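Side-chain contacts in LPXTG cell wall surface protein (Streptococcus gordonii, PDB 4IGB), which is a cell-wall-anchored surface protein that probably works in adhesion, with its N-terminal N1 and N2 domains making up this piece: residues F138-E143 with A149-N154; S331-V336 with E379-N384; D362-K367 with T373-P378. All coordinates share one frame; numbering follows the deposited sequence.

Contact 1 (F138-E143 with A149-N154); sequences FFSISE and AFEIGN
Ser140 and Glu151 form the hydrogen-bonded pair at the middle of this antiparallel strand contact. Ser140 N donates to Glu151 O at 2.9 Å, in the carbonyl plane, and Glu151 N returns the bond to Ser140 O at 2.8 Å. Gly153 N reaches Phe138 O at 3.1 Å from well above the carbonyl plane. A classic beta bulge places Phe138 and Phe139 together opposite Phe72 of strand 68-75.

The apolar contacts lie on the face of Phe139, Ile141, Phe150 and Ile152. With CG anti to the backbone N (chi1 177°), the Phe139 ring swings over the neighbouring strand, where CE1 meets Phe150 CB at 3.6 Å. The Phe139 and Phe150 rings meet obliquely, planes at 49°. Ile152 CG1 sits at the Phe139 ring edge, 4.0 Å from CD1.

The other face is polar. One water bridges Ser140 OG, Ser142 OG and Glu151 OE1, donating to the last at 2.9 Å, while Glu151 OE2 bonds Ser280 and Tyr157. Leu90, Leu92 and Leu109 of the opposing sheet pack on Phe139, consistent with the interior of a beta sandwich, and strands 135-142 and 149-153 form a beta hairpin within one sheet of the N1 domain.

Contact 2 (S331-V336 with E379-N384); sequences SSIEMV and EYLKGN
Leu381, on the short helix 378-382, packs against Ser331, Ser332 and Ile333 where strand 333-338 begins, so that the helix sits at the end of the N2 strands. The contact is small, burying 142 Å² over both sides, and no hydrogen bond crosses it; Leu381 supplies all the helix's touching atoms.

The two methyl branches of Leu381 divide the work. CD2 is turned to the isoleucine and meets Ile333 CD1 at 3.3 Å, with Ile333 CG1 at 3.6 Å behind it. The first distance is shorter than ordinary van der Waals contact, which suggests tight packing or a small coordinate error. CD1 is directed at the backbone before the strand, 3.3 Å from Ser331 O and 3.8 Å from Ser332 CA. The leucine therefore straddles the approach to the strand, one branch on a side chain and the other on the main chain. With its CG anti to the carbonyl carbon (chi1 -68°), both methyls lie toward the strand start, CD2 on Ile333 and CD1 on Ser331, while the extended Ile333 chain (chi2 173°) brings its own CD1 out to meet them. The two side chains run at a slant to each other.

Neighbouring residues hold the strand start and the helix in place. Ile333 also rests on Met376 and Leu415 of the neighbouring strands, and Asp418 OD1 accepts a bond from Ser331 N. On the helix, Tyr380 packs on Leu357 and Ile389.

Helix 378-382 lies in the connection between strands 371-376 and 389-397, which pair with different neighbours. The arrangement is thus a short helix in a strand connection, packed through one leucine on the start of another strand, in a domain probably of adhesin type.

Contact 3 (D362-K367 with T373-P378); sequences DYTIEK and TVKMTP
A regular antiparallel beta hairpin joins Tyr363-Glu366 to Thr373-Met376 in the N2 domain, with strand 371-376 lying between strands 363-368 and 333-338. Thr364 with Lys375 and Glu366 with Thr373 are the hydrogen-bonded pairs, each bonded in both directions; Glu366 O takes Thr373 N at 2.7 Å. Just beyond the paired strands, Asp362 O accepts Thr377 N at 2.9 Å from above the carbonyl plane.

On one face, Tyr363, Ile365, Val374 and Met376 make the apolar side. Val374 CG1 lies 3.9 Å from Tyr363 CB, and Met376, whose chain folds back on itself (chi2 -50°), puts SD 4.1 Å from the same Tyr363 CB. Val350 and Leu348 of strand 343-352 pack on this side.

The reverse face is polar and partly exposed. Lys375, extended beyond CG, runs past Thr364 and sends NZ to Glu366 OE1, a salt bridge of 3.1 Å. As Glu366 is two positions from Thr364, the register partner of Lys375, the bridge is diagonal, and the ammonium approaches from above the carboxylate plane, 39° out of it. One water links Thr364 OG1 to Lys375 O, and another joins Thr373 OG1 to Glu366 O.

Thr377, just after the strand, is the N-cap of helix 378-382: its OG1 bonds Tyr380 N and also Arg361 O. The hairpin thus leads directly into an N-capped helix, within an N2 domain whose family points to an adhesin-type fold.

Contact 1 lies in the N1 domain and is fully buried, about 27 Å from contact 2 and 34 Å from contact 3 between nearest atoms; contacts 2 and 3 share the N2 domain. Contacts 1 and 3 are both antiparallel hairpins with one apolar and one polar face. In contact 1 the polar face is itself buried, holding a carboxylate and water, whereas contact 3 turns a salt bridge toward solvent. Contact 2 lacks polar bonds altogether and relies on one leucine. It joins other elements than contact 3, but the two are adjoining: strand 333-338 pairs with strand 371-376, probably through Met335 N to Val374 O at 2.8 Å, and helix 378-382 follows strand 371-376 directly.

Contact 1 (F138-E143 with A149-N154)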
# COMPACT_ATOMS: atom_id res chain seq x y z
N PHE B 138 2.05 -18.08 14.31
CA PHE B 138 1.17 -17.13 13.64
C PHE B 138 1.84 -16.13 12.71
O PHE B 138 1.21 -15.60 11.81
CB PHE B 138 0.23 -16.42 14.63
CG PHE B 138 0.88 -15.33 15.43
CD1 PHE B 138 0.74 -14.01 15.06
CD2 PHE B 138 1.61 -15.64 16.59
CE1 PHE B 138 1.33 -13.00 15.81
CE2 PHE B 138 2.20 -14.63 17.33
CZ PHE B 138 2.06 -13.32 16.96
N PHE B 139 3.13 -15.87 12.92
CA PHE B 139 3.79 -14.77 12.22
C PHE B 139 5.31 -14.89 12.22
O PHE B 139 5.92 -15.25 13.23
CB PHE B 139 3.38 -13.44 12.89
CG PHE B 139 4.05 -12.23 12.31
CD1 PHE B 139 3.69 -11.73 11.07
CD2 PHE B 139 5.04 -11.56 13.03
CE1 PHE B 139 4.29 -10.59 10.54
CE2 PHE B 139 5.65 -10.42 12.51
CZ PHE B 139 5.28 -9.94 11.27
N SER B 140 5.92 -14.55 11.09
CA SER B 140 7.38 -14.49 11.03
C SER B 140 7.80 -13.42 10.06
O SER B 140 7.04 -13.01 9.18
CB SER B 140 7.99 -15.85 10.62
OG SER B 140 7.68 -16.17 9.27
N ILE B 141 9.04 -12.97 10.25
CA ILE B 141 9.67 -12.03 9.34
C ILE B 141 10.95 -12.67 8.81
O ILE B 141 11.81 -13.08 9.58
CB ILE B 141 10.03 -10.73 10.07
CG1 ILE B 141 8.78 -10.13 10.70
CG2 ILE B 141 10.71 -9.75 9.12
CD1 ILE B 141 9.05 -8.89 11.54
N SER B 142 11.07 -12.75 7.49
CA SER B 142 12.26 -13.33 6.88
C SER B 142 12.23 -13.07 5.39
O SER B 142 11.22 -12.64 4.84
CB SER B 142 12.30 -14.84 7.06
OG SER B 142 11.43 -15.45 6.12
N GLU B 143 13.34 -13.38 4.73
CA GLU B 143 13.33 -13.34 3.28
C GLU B 143 13.53 -14.73 2.69
O GLU B 143 14.10 -14.87 1.62
CB GLU B 143 14.32 -12.31 2.75
CG GLU B 143 13.92 -10.88 3.11
CD GLU B 143 14.93 -9.83 2.67
OE1 GLU B 143 14.53 -8.88 1.99
OE2 GLU B 143 16.12 -9.94 3.03
N ALA B 149 9.58 -9.10 3.11
CA ALA B 149 8.25 -9.61 3.33
C ALA B 149 8.07 -10.16 4.73
O ALA B 149 9.04 -10.46 5.44
CB ALA B 149 7.92 -10.69 2.29
N PHE B 150 6.82 -10.28 5.13
CA PHE B 150 6.48 -11.02 6.34
C PHE B 150 5.52 -12.16 6.01
O PHE B 150 4.87 -12.16 4.95
CB PHE B 150 5.91 -10.09 7.42
CG PHE B 150 4.72 -9.28 6.98
CD1 PHE B 150 3.44 -9.81 7.06
CD2 PHE B 150 4.88 -7.98 6.52
CE1 PHE B 150 2.33 -9.06 6.68
CE2 PHE B 150 3.78 -7.22 6.13
CZ PHE B 150 2.50 -7.76 6.22
N GLU B 151 5.44 -13.13 6.91
CA GLU B 151 4.64 -14.32 6.69
C GLU B 151 3.62 -14.50 7.80
O GLU B 151 3.98 -14.43 8.96
CB GLU B 151 5.56 -15.53 6.65
CG GLU B 151 4.88 -16.88 6.53
CD GLU B 151 5.88 -17.97 6.16
OE1 GLU B 151 7.04 -17.61 5.85
OE2 GLU B 151 5.50 -19.17 6.19
N ILE B 152 2.36 -14.72 7.44
CA ILE B 152 1.33 -15.02 8.42
C ILE B 152 0.80 -16.41 8.14
O ILE B 152 0.54 -16.76 6.99
CB ILE B 152 0.18 -14.01 8.36
CG1 ILE B 152 0.72 -12.59 8.54
CG2 ILE B 152 -0.85 -14.31 9.42
CD1 ILE B 152 -0.29 -11.51 8.25
N GLY B 153 0.65 -17.22 9.19
CA GLY B 153 0.24 -18.61 9.00
C GLY B 153 0.59 -19.47 10.19
O GLY B 153 1.23 -19.00 11.14
N ASN B 154 0.19 -20.74 10.15
CA ASN B 154 0.37 -21.65 11.29
C ASN B 154 1.31 -22.82 10.97
O ASN B 154 1.25 -23.87 11.60
CB ASN B 154 -0.97 -22.18 11.76
CG ASN B 154 -1.65 -23.05 10.72
OD1 ASN B 154 -1.24 -23.08 9.55
ND2 ASN B 154 -2.69 -23.77 11.13
O HOH W 1 8.89 -15.63 6.75
O HOH W 2 5.01 -17.58 9.88

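Contact 2 (S331-V336 with E379-N384)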
# COMPACT_ATOMS: atom_id res chain seq x y z
N SER B 331 -8.96 7.07 -13.78
CA SER B 331 -10.25 7.66 -14.09
C SER B 331 -10.16 9.18 -14.10
O SER B 331 -10.99 9.86 -14.70
CB SER B 331 -11.28 7.21 -13.05
OG SER B 331 -11.37 5.79 -13.05
N SER B 332 -9.17 9.73 -13.42
CA SER B 332 -8.96 11.16 -13.43
C SER B 332 -7.49 11.52 -13.28
O SER B 332 -6.73 10.82 -12.59
CB SER B 332 -9.76 11.82 -12.31
OG SER B 332 -9.19 11.49 -11.07
N ILE B 333 -7.09 12.61 -13.92
CA ILE B 333 -5.79 13.20 -13.68
C ILE B 333 -5.98 14.69 -13.54
O ILE B 333 -6.61 15.33 -14.38
CB ILE B 333 -4.82 12.93 -14.84
CG1 ILE B 333 -4.53 11.42 -14.97
CG2 ILE B 333 -3.53 13.70 -14.63
CD1 ILE B 333 -3.68 11.07 -16.23
N GLU B 334 -5.42 15.26 -12.47
CA GLU B 334 -5.55 16.68 -12.21
C GLU B 334 -4.24 17.20 -11.66
O GLU B 334 -3.45 16.45 -11.09
CB GLU B 334 -6.69 16.94 -11.22
CG GLU B 334 -7.99 16.24 -11.59
CD GLU B 334 -9.13 16.53 -10.62
OE1 GLU B 334 -8.91 17.24 -9.61
OE2 GLU B 334 -10.26 16.04 -10.87
N MET B 335 -4.01 18.49 -11.85
CA MET B 335 -2.86 19.16 -11.29
C MET B 335 -3.41 20.35 -10.53
O MET B 335 -4.20 21.13 -11.07
CB MET B 335 -1.91 19.64 -12.39
CG MET B 335 -1.40 18.53 -13.29
SD MET B 335 -2.68 17.91 -14.39
CE MET B 335 -1.65 17.05 -15.61
N VAL B 336 -3.01 20.47 -9.27
CA VAL B 336 -3.54 21.47 -8.37
C VAL B 336 -2.43 22.46 -8.04
O VAL B 336 -1.41 22.08 -7.47
CB VAL B 336 -4.00 20.86 -7.03
CG1 VAL B 336 -4.44 21.95 -6.06
CG2 VAL B 336 -5.12 19.86 -7.24
N GLU B 379 -11.78 12.33 -22.61
CA GLU B 379 -11.25 12.13 -23.96
C GLU B 379 -9.72 12.07 -23.96
O GLU B 379 -9.13 11.24 -24.64
CB GLU B 379 -11.75 13.21 -24.94
CG GLU B 379 -11.09 13.17 -26.34
CD GLU B 379 -11.23 14.47 -27.15
OE1 GLU B 379 -12.35 15.06 -27.17
OE2 GLU B 379 -10.23 14.91 -27.78
N TYR B 380 -9.08 12.96 -23.20
CA TYR B 380 -7.63 12.96 -23.16
C TYR B 380 -7.13 11.67 -22.53
O TYR B 380 -6.20 11.05 -23.04
CB TYR B 380 -7.06 14.17 -22.42
CG TYR B 380 -5.54 14.23 -22.54
CD1 TYR B 380 -4.94 14.94 -23.58
CD2 TYR B 380 -4.73 13.56 -21.65
CE1 TYR B 380 -3.57 14.98 -23.71
CE2 TYR B 380 -3.35 13.60 -21.78
CZ TYR B 380 -2.77 14.31 -22.81
OH TYR B 380 -1.40 14.35 -22.94
N LEU B 381 -7.76 11.27 -21.44
CA LEU B 381 -7.42 10.02 -20.77
C LEU B 381 -7.58 8.81 -21.70
O LEU B 381 -6.76 7.90 -21.70
CB LEU B 381 -8.26 9.81 -19.50
CG LEU B 381 -8.00 10.77 -18.33
CD1 LEU B 381 -8.88 10.42 -17.12
CD2 LEU B 381 -6.54 10.77 -17.94
N LYS B 382 -8.66 8.81 -22.47
CA LYS B 382 -8.99 7.69 -23.35
C LYS B 382 -7.91 7.49 -24.42
O LYS B 382 -7.65 6.37 -24.85
CB LYS B 382 -10.35 7.94 -24.01
CG LYS B 382 -10.85 6.84 -24.92
CD LYS B 382 -12.21 7.19 -25.54
CE LYS B 382 -12.72 6.11 -26.50
NZ LYS B 382 -11.90 5.95 -27.75
N GLY B 383 -7.29 8.59 -24.84
CA GLY B 383 -6.27 8.55 -25.87
C GLY B 383 -4.99 7.88 -25.40
O GLY B 383 -4.14 7.54 -26.21
N ASN B 384 -4.86 7.70 -24.10
CA ASN B 384 -3.67 7.05 -23.53
C ASN B 384 -2.34 7.66 -24.00
O ASN B 384 -1.44 6.94 -24.43
CB ASN B 384 -3.72 5.54 -23.81
CG ASN B 384 -2.62 4.77 -23.11
OD1 ASN B 384 -1.78 4.14 -23.76
ND2 ASN B 384 -2.61 4.82 -21.78

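Contact 3 (D362-K367 with T373-P378)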
# COMPACT_ATOMS: atom_id res chain seq x y z
N ASP B 362 -9.11 19.08 -24.20
CA ASP B 362 -8.09 18.26 -23.57
C ASP B 362 -8.08 18.41 -22.05
O ASP B 362 -7.78 17.47 -21.32
CB ASP B 362 -6.71 18.62 -24.11
CG ASP B 362 -6.58 18.35 -25.59
OD1 ASP B 362 -6.96 17.23 -26.01
OD2 ASP B 362 -6.10 19.25 -26.32
N TYR B 363 -8.40 19.61 -21.58
CA TYR B 363 -8.42 19.88 -20.16
C TYR B 363 -9.44 20.95 -19.81
O TYR B 363 -9.92 21.68 -20.69
CB TYR B 363 -7.03 20.31 -19.69
CG TYR B 363 -6.58 21.65 -20.23
CD1 TYR B 363 -6.85 22.83 -19.55
CD2 TYR B 363 -5.90 21.74 -21.44
CE1 TYR B 363 -6.43 24.06 -20.04
CE2 TYR B 363 -5.48 22.95 -21.94
CZ TYR B 363 -5.75 24.11 -21.25
OH TYR B 363 -5.32 25.31 -21.76
N THR B 364 -9.77 21.04 -18.53
CA THR B 364 -10.57 22.14 -18.01
C THR B 364 -9.85 22.78 -16.83
O THR B 364 -8.96 22.18 -16.23
CB THR B 364 -11.95 21.68 -17.52
OG1 THR B 364 -11.78 20.73 -16.46
CG2 THR B 364 -12.74 21.05 -18.65
N ILE B 365 -10.25 24.00 -16.51
CA ILE B 365 -9.57 24.78 -15.50
C ILE B 365 -10.60 25.21 -14.47
O ILE B 365 -11.63 25.78 -14.81
CB ILE B 365 -8.95 26.05 -16.08
CG1 ILE B 365 -7.82 25.70 -17.05
CG2 ILE B 365 -8.43 26.94 -14.97
CD1 ILE B 365 -7.23 26.93 -17.71
N GLU B 366 -10.31 24.91 -13.21
CA GLU B 366 -11.18 25.31 -12.13
C GLU B 366 -10.38 26.23 -11.22
O GLU B 366 -9.28 25.88 -10.79
CB GLU B 366 -11.64 24.08 -11.36
CG GLU B 366 -12.36 24.42 -10.06
CD GLU B 366 -12.86 23.19 -9.34
OE1 GLU B 366 -13.46 22.32 -10.00
OE2 GLU B 366 -12.63 23.09 -8.12
N LYS B 367 -10.93 27.41 -10.96
CA LYS B 367 -10.28 28.35 -10.06
C LYS B 367 -11.15 28.61 -8.83
O LYS B 367 -12.33 28.97 -8.95
CB LYS B 367 -9.97 29.66 -10.78
CG LYS B 367 -9.19 30.66 -9.93
CD LYS B 367 -8.84 31.92 -10.70
CE LYS B 367 -8.02 32.88 -9.86
NZ LYS B 367 -8.79 33.41 -8.68
N THR B 373 -6.94 24.59 -10.60
CA THR B 373 -6.87 23.15 -10.83
C THR B 373 -7.08 22.81 -12.29
O THR B 373 -8.07 23.20 -12.90
CB THR B 373 -7.90 22.40 -9.97
OG1 THR B 373 -7.59 22.60 -8.59
CG2 THR B 373 -7.90 20.91 -10.28
N VAL B 374 -6.14 22.08 -12.86
CA VAL B 374 -6.29 21.59 -14.22
C VAL B 374 -6.72 20.13 -14.19
O VAL B 374 -6.10 19.31 -13.52
CB VAL B 374 -4.99 21.72 -15.02
CG1 VAL B 374 -5.15 21.03 -16.38
CG2 VAL B 374 -4.64 23.19 -15.17
N LYS B 375 -7.79 19.82 -14.92
CA LYS B 375 -8.32 18.47 -14.98
C LYS B 375 -8.30 18.01 -16.42
O LYS B 375 -8.92 18.64 -17.28
CB LYS B 375 -9.77 18.43 -14.47
CG LYS B 375 -9.97 19.10 -13.11
CD LYS B 375 -11.42 19.01 -12.65
CE LYS B 375 -11.64 19.79 -11.35
NZ LYS B 375 -12.90 19.38 -10.66
N MET B 376 -7.58 16.92 -16.69
CA MET B 376 -7.57 16.35 -18.03
C MET B 376 -8.95 15.77 -18.26
O MET B 376 -9.55 15.24 -17.34
CB MET B 376 -6.49 15.28 -18.17
CG MET B 376 -5.13 15.71 -17.64
SD MET B 376 -4.60 17.33 -18.27
CE MET B 376 -4.40 17.01 -20.03
N THR B 377 -9.46 15.90 -19.49
CA THR B 377 -10.78 15.37 -19.81
C THR B 377 -10.76 13.86 -20.02
O THR B 377 -9.70 13.26 -20.26
CB THR B 377 -11.31 15.97 -21.12
OG1 THR B 377 -10.40 15.65 -22.18
CG2 THR B 377 -11.45 17.48 -21.01
N PRO B 378 -11.94 13.23 -19.93
CA PRO B 378 -12.07 11.80 -20.23
C PRO B 378 -11.51 11.47 -21.62
O PRO B 378 -10.81 10.46 -21.77
CB PRO B 378 -13.58 11.58 -20.19
CG PRO B 378 -14.07 12.62 -19.20
CD PRO B 378 -13.20 13.82 -19.42
O HOH W 3 -12.03 18.15 -17.20
O HOH W 4 -9.53 24.72 -7.98